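Local coordinates for protein alkylhalidase CmlS (Streptomyces venezuelae, PDB 3I3L) that is a flavin-dependent halogenase of chloramphenicol biosynthesis that carries FAD covalently attached to the protein, at residues A[359-364]-A[511-516]; A[342-347]-A[353-358]; A[91-96]-A[450-455]. All coordinates share one frame; numbering follows the deposited sequence.

Interaction 1 of 3, residues A[359-364]-A[511-516]; sequences YNRTYR and DMAQYP
R361 reaches D511 with CG trans to its backbone nitrogen (chi1 171°) and a chain that runs straight on to NE, carrying the guanidinium well out from its helix. D511 holds CG between its backbone nitrogen and carbonyl carbon (chi1 64°). The two side chains approach from opposite directions and form a salt bridge, R361 NH2 to D511 OD2 at 2.7 Å. OD2 lies at the guanidinium edge, near its plane, but the two flat groups are turned 69° apart; the hydrogen bond is bent and weak, and attraction of opposite charges probably carries most of the contact. The methyl of A513 also lies near the guanidinium plane, at its edge, its CB a loose 4.2 Å from R361 NH1. Each charge has a second partner: K486 meets D511 OD1, and E365 meets R361 NE, so the pair belongs to a wider run of alternating charges. The bridge ties helix 352-382 to 511-512, an outer strand of the three-stranded antiparallel sheet, and so joins the FAD-binding region to the C-terminal domain; M512 pairs there with L504 of strand 498-506, while H488 of strand 483-491 touches both R361 and A513.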
loop_
_atom_site.group_PDB
_atom_site.type_symbol
_atom_site.label_atom_id
_atom_site.label_comp_id
_atom_site.label_asym_id
_atom_site.label_seq_id
_atom_site.Cartn_x
_atom_site.Cartn_y
_atom_site.Cartn_z
ATOM N N TYR A 359 -4.490 6.407 -14.436
ATOM C CA TYR A 359 -3.959 5.158 -13.867
ATOM C C TYR A 359 -2.453 5.335 -13.499
ATOM O O TYR A 359 -2.039 4.907 -12.450
ATOM C CB TYR A 359 -4.153 3.987 -14.857
ATOM C CG TYR A 359 -3.758 2.628 -14.278
ATOM C CD1 TYR A 359 -4.625 1.915 -13.431
ATOM C CD2 TYR A 359 -2.497 2.106 -14.520
ATOM C CE1 TYR A 359 -4.221 0.676 -12.855
ATOM C CE2 TYR A 359 -2.096 0.892 -14.005
ATOM C CZ TYR A 359 -2.961 0.175 -13.177
ATOM O OH TYR A 359 -2.530 -1.036 -12.647
ATOM N N ASN A 360 -1.677 6.004 -14.377
ATOM C CA ASN A 360 -0.243 6.196 -14.138
ATOM C C ASN A 360 0.034 7.117 -12.945
ATOM O O ASN A 360 0.828 6.783 -12.060
ATOM C CB ASN A 360 0.469 6.783 -15.382
ATOM C CG ASN A 360 0.735 5.751 -16.434
ATOM O OD1 ASN A 360 1.835 5.196 -16.476
ATOM N ND2 ASN A 360 -0.277 5.475 -17.305
ATOM N N ARG A 361 -0.652 8.257 -12.912
ATOM C CA ARG A 361 -0.497 9.206 -11.808
ATOM C C ARG A 361 -0.849 8.571 -10.472
ATOM O O ARG A 361 -0.110 8.696 -9.494
ATOM C CB ARG A 361 -1.381 10.409 -12.034
ATOM C CG ARG A 361 -1.450 11.325 -10.851
ATOM C CD ARG A 361 -2.387 12.516 -11.183
ATOM N NE ARG A 361 -2.136 13.626 -10.270
ATOM C CZ ARG A 361 -2.990 14.053 -9.349
ATOM N NH1 ARG A 361 -4.153 13.428 -9.213
ATOM N NH2 ARG A 361 -2.672 15.104 -8.569
ATOM N N THR A 362 -1.955 7.866 -10.436
ATOM C CA THR A 362 -2.456 7.328 -9.200
ATOM C C THR A 362 -1.513 6.281 -8.661
ATOM O O THR A 362 -1.243 6.259 -7.452
ATOM C CB THR A 362 -3.932 6.759 -9.374
ATOM O OG1 THR A 362 -4.835 7.873 -9.451
ATOM C CG2 THR A 362 -4.363 6.009 -8.184
ATOM N N TYR A 363 -1.026 5.387 -9.515
ATOM C CA TYR A 363 -0.104 4.315 -9.035
ATOM C C TYR A 363 1.229 4.914 -8.611
ATOM O O TYR A 363 1.826 4.478 -7.626
ATOM C CB TYR A 363 0.146 3.248 -10.123
ATOM C CG TYR A 363 0.215 1.816 -9.622
ATOM C CD1 TYR A 363 -0.097 0.743 -10.469
ATOM C CD2 TYR A 363 0.642 1.536 -8.341
ATOM C CE1 TYR A 363 0.019 -0.600 -10.024
ATOM C CE2 TYR A 363 0.786 0.246 -7.894
ATOM C CZ TYR A 363 0.482 -0.817 -8.732
ATOM O OH TYR A 363 0.570 -2.096 -8.215
ATOM N N ARG A 364 1.709 5.891 -9.381
ATOM C CA ARG A 364 2.999 6.493 -9.140
ATOM C C ARG A 364 2.996 7.183 -7.805
ATOM O O ARG A 364 3.941 7.024 -7.019
ATOM C CB ARG A 364 3.385 7.491 -10.259
ATOM C CG ARG A 364 4.839 8.012 -10.125
ATOM C CD ARG A 364 5.319 8.830 -11.337
ATOM N NE ARG A 364 5.238 8.046 -12.600
ATOM C CZ ARG A 364 4.310 8.243 -13.553
ATOM N NH1 ARG A 364 3.377 9.206 -13.372
ATOM N NH2 ARG A 364 4.314 7.510 -14.696
ATOM N N ASP A 511 -3.583 20.257 -7.463
ATOM C CA ASP A 511 -4.922 19.902 -7.067
ATOM C C ASP A 511 -4.990 19.158 -5.752
ATOM O O ASP A 511 -3.968 18.857 -5.118
ATOM C CB ASP A 511 -5.623 19.117 -8.183
ATOM C CG ASP A 511 -4.942 17.760 -8.485
ATOM O OD1 ASP A 511 -5.327 17.175 -9.531
ATOM O OD2 ASP A 511 -4.035 17.291 -7.731
ATOM N N MET A 512 -6.225 18.911 -5.354
ATOM C CA MET A 512 -6.564 18.095 -4.194
ATOM C C MET A 512 -7.685 17.245 -4.725
ATOM O O MET A 512 -8.824 17.710 -4.865
ATOM C CB MET A 512 -7.029 18.959 -3.001
ATOM C CG MET A 512 -7.331 18.174 -1.670
ATOM S SD MET A 512 -9.028 17.709 -1.530
ATOM C CE MET A 512 -9.907 19.232 -1.258
ATOM N N ALA A 513 -7.341 16.011 -5.060
ATOM C CA ALA A 513 -8.244 15.123 -5.801
ATOM C C ALA A 513 -9.170 14.284 -4.913
ATOM O O ALA A 513 -10.108 13.677 -5.413
ATOM C CB ALA A 513 -7.443 14.199 -6.735
ATOM N N GLN A 514 -8.922 14.293 -3.598
ATOM C CA GLN A 514 -9.666 13.435 -2.654
ATOM C C GLN A 514 -11.124 13.822 -2.415
ATOM O O GLN A 514 -11.852 13.026 -1.833
ATOM C CB GLN A 514 -8.928 13.317 -1.318
ATOM C CG GLN A 514 -7.463 12.909 -1.449
ATOM C CD GLN A 514 -6.529 14.073 -1.777
ATOM O OE1 GLN A 514 -6.974 15.146 -2.162
ATOM N NE2 GLN A 514 -5.223 13.851 -1.634
ATOM N N TYR A 515 -11.549 15.019 -2.848
ATOM C CA TYR A 515 -12.936 15.473 -2.660
ATOM C C TYR A 515 -13.559 16.116 -3.905
ATOM O O TYR A 515 -12.926 16.888 -4.579
ATOM C CB TYR A 515 -13.081 16.390 -1.428
ATOM C CG TYR A 515 -12.712 15.704 -0.147
ATOM C CD1 TYR A 515 -13.630 14.882 0.517
ATOM C CD2 TYR A 515 -11.414 15.795 0.361
ATOM C CE1 TYR A 515 -13.270 14.178 1.694
ATOM C CE2 TYR A 515 -11.041 15.106 1.526
ATOM C CZ TYR A 515 -11.968 14.298 2.179
ATOM O OH TYR A 515 -11.584 13.654 3.325
ATOM N N PRO A 516 -14.823 15.796 -4.194
ATOM C CA PRO A 516 -15.541 16.352 -5.336
ATOM C C PRO A 516 -16.093 17.717 -4.989
ATOM O O PRO A 516 -16.750 17.869 -3.958
ATOM C CB PRO A 516 -16.719 15.372 -5.539
ATOM C CG PRO A 516 -16.672 14.420 -4.361
ATOM C CD PRO A 516 -15.719 14.992 -3.348
#

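Interaction 2 of 3, residues A[342-347]-A[353-358]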
loop_
_atom_site.group_PDB
_atom_site.type_symbol
_atom_site.label_atom_id
_atom_site.label_comp_id
_atom_site.label_asym_id
_atom_site.label_seq_id
_atom_site.Cartn_x
_atom_site.Cartn_y
_atom_site.Cartn_z
ATOM N N ILE A 342 -10.150 -0.043 -17.909
ATOM C CA ILE A 342 -10.452 -0.732 -19.170
ATOM C C ILE A 342 -11.969 -0.537 -19.525
ATOM O O ILE A 342 -12.333 -0.243 -20.663
ATOM C CB ILE A 342 -10.063 -2.188 -19.059
ATOM C CG1 ILE A 342 -8.500 -2.361 -19.143
ATOM C CG2 ILE A 342 -10.685 -3.007 -20.265
ATOM C CD1 ILE A 342 -8.087 -3.734 -18.678
ATOM N N ASP A 343 -12.832 -0.655 -18.527
ATOM C CA ASP A 343 -14.259 -0.416 -18.745
ATOM C C ASP A 343 -14.563 0.977 -19.267
ATOM O O ASP A 343 -15.328 1.158 -20.221
ATOM C CB ASP A 343 -15.053 -0.674 -17.442
ATOM C CG ASP A 343 -16.552 -0.494 -17.639
ATOM O OD1 ASP A 343 -17.134 -1.153 -18.535
ATOM O OD2 ASP A 343 -17.140 0.325 -16.930
ATOM N N ARG A 344 -13.954 1.986 -18.656
ATOM C CA ARG A 344 -14.183 3.352 -19.091
ATOM C C ARG A 344 -13.710 3.604 -20.491
ATOM O O ARG A 344 -14.354 4.320 -21.251
ATOM C CB ARG A 344 -13.499 4.325 -18.118
ATOM C CG ARG A 344 -13.784 5.757 -18.355
ATOM C CD ARG A 344 -15.107 6.188 -17.789
ATOM N NE ARG A 344 -15.466 7.534 -18.242
ATOM C CZ ARG A 344 -16.620 8.157 -17.971
ATOM N NH1 ARG A 344 -17.526 7.607 -17.188
ATOM N NH2 ARG A 344 -16.845 9.362 -18.487
ATOM N N ILE A 345 -12.549 3.074 -20.854
ATOM C CA ILE A 345 -12.024 3.330 -22.186
ATOM C C ILE A 345 -12.892 2.610 -23.227
ATOM O O ILE A 345 -13.056 3.075 -24.322
ATOM C CB ILE A 345 -10.547 2.857 -22.328
ATOM C CG1 ILE A 345 -9.612 3.705 -21.441
ATOM C CG2 ILE A 345 -10.102 2.891 -23.831
ATOM C CD1 ILE A 345 -8.224 3.040 -21.203
ATOM N N THR A 346 -13.387 1.437 -22.869
ATOM C CA THR A 346 -14.188 0.626 -23.759
ATOM C C THR A 346 -15.496 1.375 -24.152
ATOM O O THR A 346 -15.897 1.302 -25.308
ATOM C CB THR A 346 -14.539 -0.726 -23.112
ATOM O OG1 THR A 346 -13.322 -1.464 -22.879
ATOM C CG2 THR A 346 -15.482 -1.537 -24.062
ATOM N N ARG A 347 -16.113 2.066 -23.190
ATOM C CA ARG A 347 -17.385 2.751 -23.361
ATOM C C ARG A 347 -17.187 4.194 -23.818
ATOM O O ARG A 347 -18.122 4.791 -24.375
ATOM C CB ARG A 347 -18.221 2.703 -22.063
ATOM C CG ARG A 347 -18.581 1.252 -21.596
ATOM C CD ARG A 347 -19.507 1.225 -20.336
ATOM N NE ARG A 347 -18.801 1.604 -19.110
ATOM C CZ ARG A 347 -18.895 2.780 -18.499
ATOM N NH1 ARG A 347 -19.723 3.699 -18.950
ATOM N NH2 ARG A 347 -18.148 3.034 -17.404
ATOM N N ASP A 353 -6.534 8.630 -23.361
ATOM C CA ASP A 353 -5.339 9.263 -22.844
ATOM C C ASP A 353 -5.506 9.704 -21.411
ATOM O O ASP A 353 -4.645 9.449 -20.562
ATOM C CB ASP A 353 -4.940 10.471 -23.710
ATOM C CG ASP A 353 -4.315 10.037 -25.073
ATOM O OD1 ASP A 353 -3.797 8.911 -25.213
ATOM O OD2 ASP A 353 -4.316 10.849 -26.011
ATOM N N ALA A 354 -6.636 10.332 -21.140
ATOM C CA ALA A 354 -6.937 10.825 -19.823
ATOM C C ALA A 354 -7.014 9.649 -18.828
ATOM O O ALA A 354 -6.579 9.761 -17.696
ATOM C CB ALA A 354 -8.252 11.605 -19.859
ATOM N N VAL A 355 -7.567 8.524 -19.265
ATOM C CA VAL A 355 -7.745 7.395 -18.336
ATOM C C VAL A 355 -6.380 6.769 -18.020
ATOM O O VAL A 355 -6.136 6.376 -16.900
ATOM C CB VAL A 355 -8.730 6.305 -18.906
ATOM C CG1 VAL A 355 -8.584 4.988 -18.187
ATOM C CG2 VAL A 355 -10.234 6.774 -18.800
ATOM N N HIS A 356 -5.522 6.632 -19.028
ATOM C CA HIS A 356 -4.216 6.085 -18.778
ATOM C C HIS A 356 -3.405 7.063 -17.885
ATOM O O HIS A 356 -2.685 6.620 -17.015
ATOM C CB HIS A 356 -3.483 5.880 -20.096
ATOM C CG HIS A 356 -3.739 4.554 -20.716
ATOM N ND1 HIS A 356 -3.492 3.370 -20.058
ATOM C CD2 HIS A 356 -4.137 4.211 -21.965
ATOM C CE1 HIS A 356 -3.754 2.351 -20.857
ATOM N NE2 HIS A 356 -4.192 2.824 -22.003
ATOM N N ALA A 357 -3.512 8.361 -18.147
ATOM C CA ALA A 357 -2.821 9.339 -17.345
ATOM C C ALA A 357 -3.303 9.261 -15.904
ATOM O O ALA A 357 -2.513 9.406 -15.009
ATOM C CB ALA A 357 -2.969 10.786 -17.938
ATOM N N TRP A 358 -4.592 9.002 -15.687
ATOM C CA TRP A 358 -5.078 8.814 -14.351
ATOM C C TRP A 358 -4.502 7.512 -13.701
ATOM O O TRP A 358 -4.113 7.509 -12.534
ATOM C CB TRP A 358 -6.617 8.871 -14.284
ATOM C CG TRP A 358 -7.142 8.361 -12.961
ATOM C CD1 TRP A 358 -7.328 9.087 -11.818
ATOM C CD2 TRP A 358 -7.545 7.006 -12.642
ATOM N NE1 TRP A 358 -7.837 8.295 -10.831
ATOM C CE2 TRP A 358 -7.937 7.002 -11.286
ATOM C CE3 TRP A 358 -7.610 5.818 -13.365
ATOM C CZ2 TRP A 358 -8.382 5.850 -10.639
ATOM C CZ3 TRP A 358 -8.037 4.672 -12.721
ATOM C CH2 TRP A 358 -8.440 4.696 -11.391
#
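On the helix that offers R344 and I345 to V355, the carboxylate oxygen D343 OD2 is gripped by two nitrogens of one guanidinium. R347 NE reaches it at 3.0 Å and R347 NH2 at 2.9 Å, side-on, both from the same face of the carboxylate and well above its plane. R497 adds a further salt bridge to this oxygen, while H47 bonds to OD1, so the group is probably held firmly in its rotation. The cluster lies on the same helix but away from the partner segment, and the contact itself is apolar. Segments 342-347 and 353-358 form an antiparallel helical hairpin, their axes 9.8 Å apart at 171°, closed by a short turn between helices 327-347 and 352-382 of the FAD-binding region. The CA atoms of I345 and V355 are the nearest pair across the two segments, 7.0 Å apart. I345 CG1 lies trans to the carbonyl carbon (chi1 -67°), which sets it 3.6 Å from V355 CG1, and I345 CD1 packs on the same methyl at an equal distance. This CD1 also sits over one face of the H356 imidazole, offset toward its rim. With an alanine in place of I345, V355 CG1 and the imidazole face would probably lose the atoms packed on them, opening a gap between the helices. The ring itself is fixed by hydrogen bonds that join ND1 with S306 OG and NE2 with the D308 carbonyl oxygen, and it stacks with F311. On the other branch of the valine, V355 CG2 meets R344 CG at 3.7 Å, the two side chains crossing at about a right angle. A bend at chi2 (81°) lets the aliphatic part of R344 serve this packing while its guanidinium goes on to a salt bridge with E351. Y489 of strand 483-491 touches both R344 and V355, and L498 packs on V355.

Interaction 3 of 3, residues A[91-96]-A[450-455]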
loop_
_atom_site.group_PDB
_atom_site.type_symbol
_atom_site.label_atom_id
_atom_site.label_comp_id
_atom_site.label_asym_id
_atom_site.label_seq_id
_atom_site.Cartn_x
_atom_site.Cartn_y
_atom_site.Cartn_z
ATOM N N LYS A 91 -6.076 -10.272 12.304
ATOM C CA LYS A 91 -4.973 -9.341 12.614
ATOM C C LYS A 91 -5.520 -8.001 13.038
ATOM O O LYS A 91 -6.153 -7.344 12.237
ATOM C CB LYS A 91 -4.033 -9.158 11.386
ATOM C CG LYS A 91 -3.217 -7.862 11.463
ATOM C CD LYS A 91 -2.018 -7.925 10.630
ATOM C CE LYS A 91 -2.238 -7.341 9.333
ATOM N NZ LYS A 91 -0.987 -6.490 8.894
ATOM N N PRO A 92 -5.260 -7.596 14.287
ATOM C CA PRO A 92 -5.808 -6.330 14.843
ATOM C C PRO A 92 -5.020 -5.104 14.444
ATOM O O PRO A 92 -5.541 -3.964 14.422
ATOM C CB PRO A 92 -5.672 -6.525 16.369
ATOM C CG PRO A 92 -4.611 -7.640 16.534
ATOM C CD PRO A 92 -4.383 -8.330 15.243
ATOM N N SER A 93 -3.749 -5.333 14.130
ATOM C CA SER A 93 -2.755 -4.264 14.066
ATOM C C SER A 93 -1.402 -4.755 13.542
ATOM O O SER A 93 -1.241 -5.913 13.178
ATOM C CB SER A 93 -2.512 -3.762 15.469
ATOM O OG SER A 93 -2.091 -4.851 16.280
ATOM N N ALA A 94 -0.440 -3.844 13.510
ATOM C CA ALA A 94 0.949 -4.217 13.291
ATOM C C ALA A 94 1.757 -3.644 14.457
ATOM O O ALA A 94 1.581 -2.472 14.839
ATOM C CB ALA A 94 1.412 -3.684 11.963
ATOM N N THR A 95 2.623 -4.461 15.022
ATOM C CA THR A 95 3.489 -4.001 16.100
ATOM C C THR A 95 4.970 -3.940 15.680
ATOM O O THR A 95 5.479 -4.836 14.999
ATOM C CB THR A 95 3.256 -4.819 17.392
ATOM O OG1 THR A 95 1.889 -4.606 17.833
ATOM C CG2 THR A 95 4.199 -4.364 18.530
ATOM N N PHE A 96 5.643 -2.880 16.101
ATOM C CA PHE A 96 7.008 -2.586 15.684
ATOM C C PHE A 96 7.951 -2.468 16.868
ATOM O O PHE A 96 7.667 -1.719 17.824
ATOM C CB PHE A 96 7.018 -1.289 14.878
ATOM C CG PHE A 96 6.332 -1.412 13.575
ATOM C CD1 PHE A 96 7.031 -1.740 12.431
ATOM C CD2 PHE A 96 4.975 -1.265 13.494
ATOM C CE1 PHE A 96 6.398 -1.903 11.226
ATOM C CE2 PHE A 96 4.313 -1.429 12.265
ATOM C CZ PHE A 96 5.031 -1.734 11.129
ATOM N N PHE A 450 -0.459 -4.572 27.550
ATOM C CA PHE A 450 -0.854 -3.617 26.506
ATOM C C PHE A 450 -2.315 -3.743 26.124
ATOM O O PHE A 450 -2.792 -4.847 25.817
ATOM C CB PHE A 450 -0.020 -3.829 25.233
ATOM C CG PHE A 450 -0.488 -3.017 24.078
ATOM C CD1 PHE A 450 -0.086 -1.706 23.934
ATOM C CD2 PHE A 450 -1.344 -3.552 23.153
ATOM C CE1 PHE A 450 -0.517 -0.978 22.901
ATOM C CE2 PHE A 450 -1.796 -2.823 22.106
ATOM C CZ PHE A 450 -1.383 -1.535 21.960
ATOM N N SER A 451 -3.008 -2.603 26.111
ATOM C CA SER A 451 -4.330 -2.504 25.505
ATOM C C SER A 451 -4.332 -1.330 24.533
ATOM O O SER A 451 -3.657 -0.357 24.754
ATOM C CB SER A 451 -5.412 -2.316 26.580
ATOM O OG SER A 451 -5.067 -1.215 27.417
ATOM N N GLU A 452 -5.113 -1.413 23.479
ATOM C CA GLU A 452 -5.150 -0.325 22.493
ATOM C C GLU A 452 -5.703 0.961 23.071
ATOM O O GLU A 452 -5.417 2.054 22.576
ATOM C CB GLU A 452 -5.898 -0.754 21.222
ATOM C CG GLU A 452 -5.097 -1.793 20.421
ATOM C CD GLU A 452 -5.662 -2.063 19.049
ATOM O OE1 GLU A 452 -6.445 -1.221 18.561
ATOM O OE2 GLU A 452 -5.315 -3.113 18.448
ATOM N N ALA A 453 -6.488 0.835 24.134
ATOM C CA ALA A 453 -7.016 2.018 24.805
ATOM C C ALA A 453 -5.924 2.869 25.479
ATOM O O ALA A 453 -6.085 4.095 25.626
ATOM C CB ALA A 453 -8.114 1.610 25.803
ATOM N N GLU A 454 -4.802 2.252 25.858
ATOM C CA GLU A 454 -3.686 3.030 26.417
ATOM C C GLU A 454 -3.089 3.984 25.354
ATOM O O GLU A 454 -2.325 4.887 25.675
ATOM C CB GLU A 454 -2.622 2.102 26.982
ATOM C CG GLU A 454 -1.525 1.681 25.950
ATOM C CD GLU A 454 -0.611 0.599 26.480
ATOM O OE1 GLU A 454 0.635 0.684 26.262
ATOM O OE2 GLU A 454 -1.134 -0.354 27.109
ATOM N N LEU A 455 -3.480 3.811 24.088
ATOM C CA LEU A 455 -3.000 4.694 23.012
ATOM C C LEU A 455 -3.901 5.907 22.853
ATOM O O LEU A 455 -3.545 6.842 22.135
ATOM C CB LEU A 455 -2.977 3.931 21.663
ATOM C CG LEU A 455 -2.089 2.680 21.606
ATOM C CD1 LEU A 455 -2.081 2.153 20.157
ATOM C CD2 LEU A 455 -0.674 2.951 22.099
HETATM O O HOH W 1 -3.115 -4.784 18.522
#
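S93 and E452 face each other across a single water, and this water-mediated link is the chief polar element of the contact. S93 OG donates to the water at a short 2.5 Å, and the water in turn donates to E452 OE2 at 2.8 Å. The glutamate reaches this position because its chain is extended beyond CG, with CG trans to the carbonyl carbon (chi1 -70°). Neither polar end depends on the water alone: S93 OG also bonds to T225, and the other carboxylate oxygen, E452 OE1, is held by S108. The carboxylate thus has a hold on each of its oxygens, which probably limits its rotation. Van der Waals contact is slight by comparison. E452 OE2 comes 4.0 Å from P92 CB and 4.1 Å from S93 CB, so the oxygen only loosely neighbours these two carbons. A third set of bonds shapes the loop that presents the glutamate. S451 N donates to E454 OE2 at 3.1 Å, and L455 N to E452 O at 3.0 Å, an i to i+3 bond that goes with the 3-10 segment 452-454; D221 receives the backbone N-H of E452. FAD lies about 13 Å from the side chain of P92, so the contact does not reach the flavin, although K91 on the same segment bonds to S65, an FAD-binding residue. In the fold, the loop between helices 430-439 and 456-471 is linked to strand 89-97 mainly through the water, and that strand is flanked by strand 105-108, where A94 pairs with F107, and by strand 226-231, where T95 pairs with T226 and S228.

In the fold
Interactions 1 and 2 are neighbours on one element: both use helix 352-382, in consecutive segments, and their centres lie about 14 Å apart. Interaction 2 closes first along the chain, joining that helix to the preceding one, and interaction 1 then ties it to the C-terminal domain. Interaction 3 lies on the other side of the chain's centre, its own centre about 31 Å from that of interaction 1 and about 41 Å from that of interaction 2. Its long loop encloses interaction 2, whereas its segments alternate with those of interaction 1. Local hairpin packing is thus combined with two long-range ties, which link the FAD-binding region to the C-terminal domain and to the loop before helix 456-471.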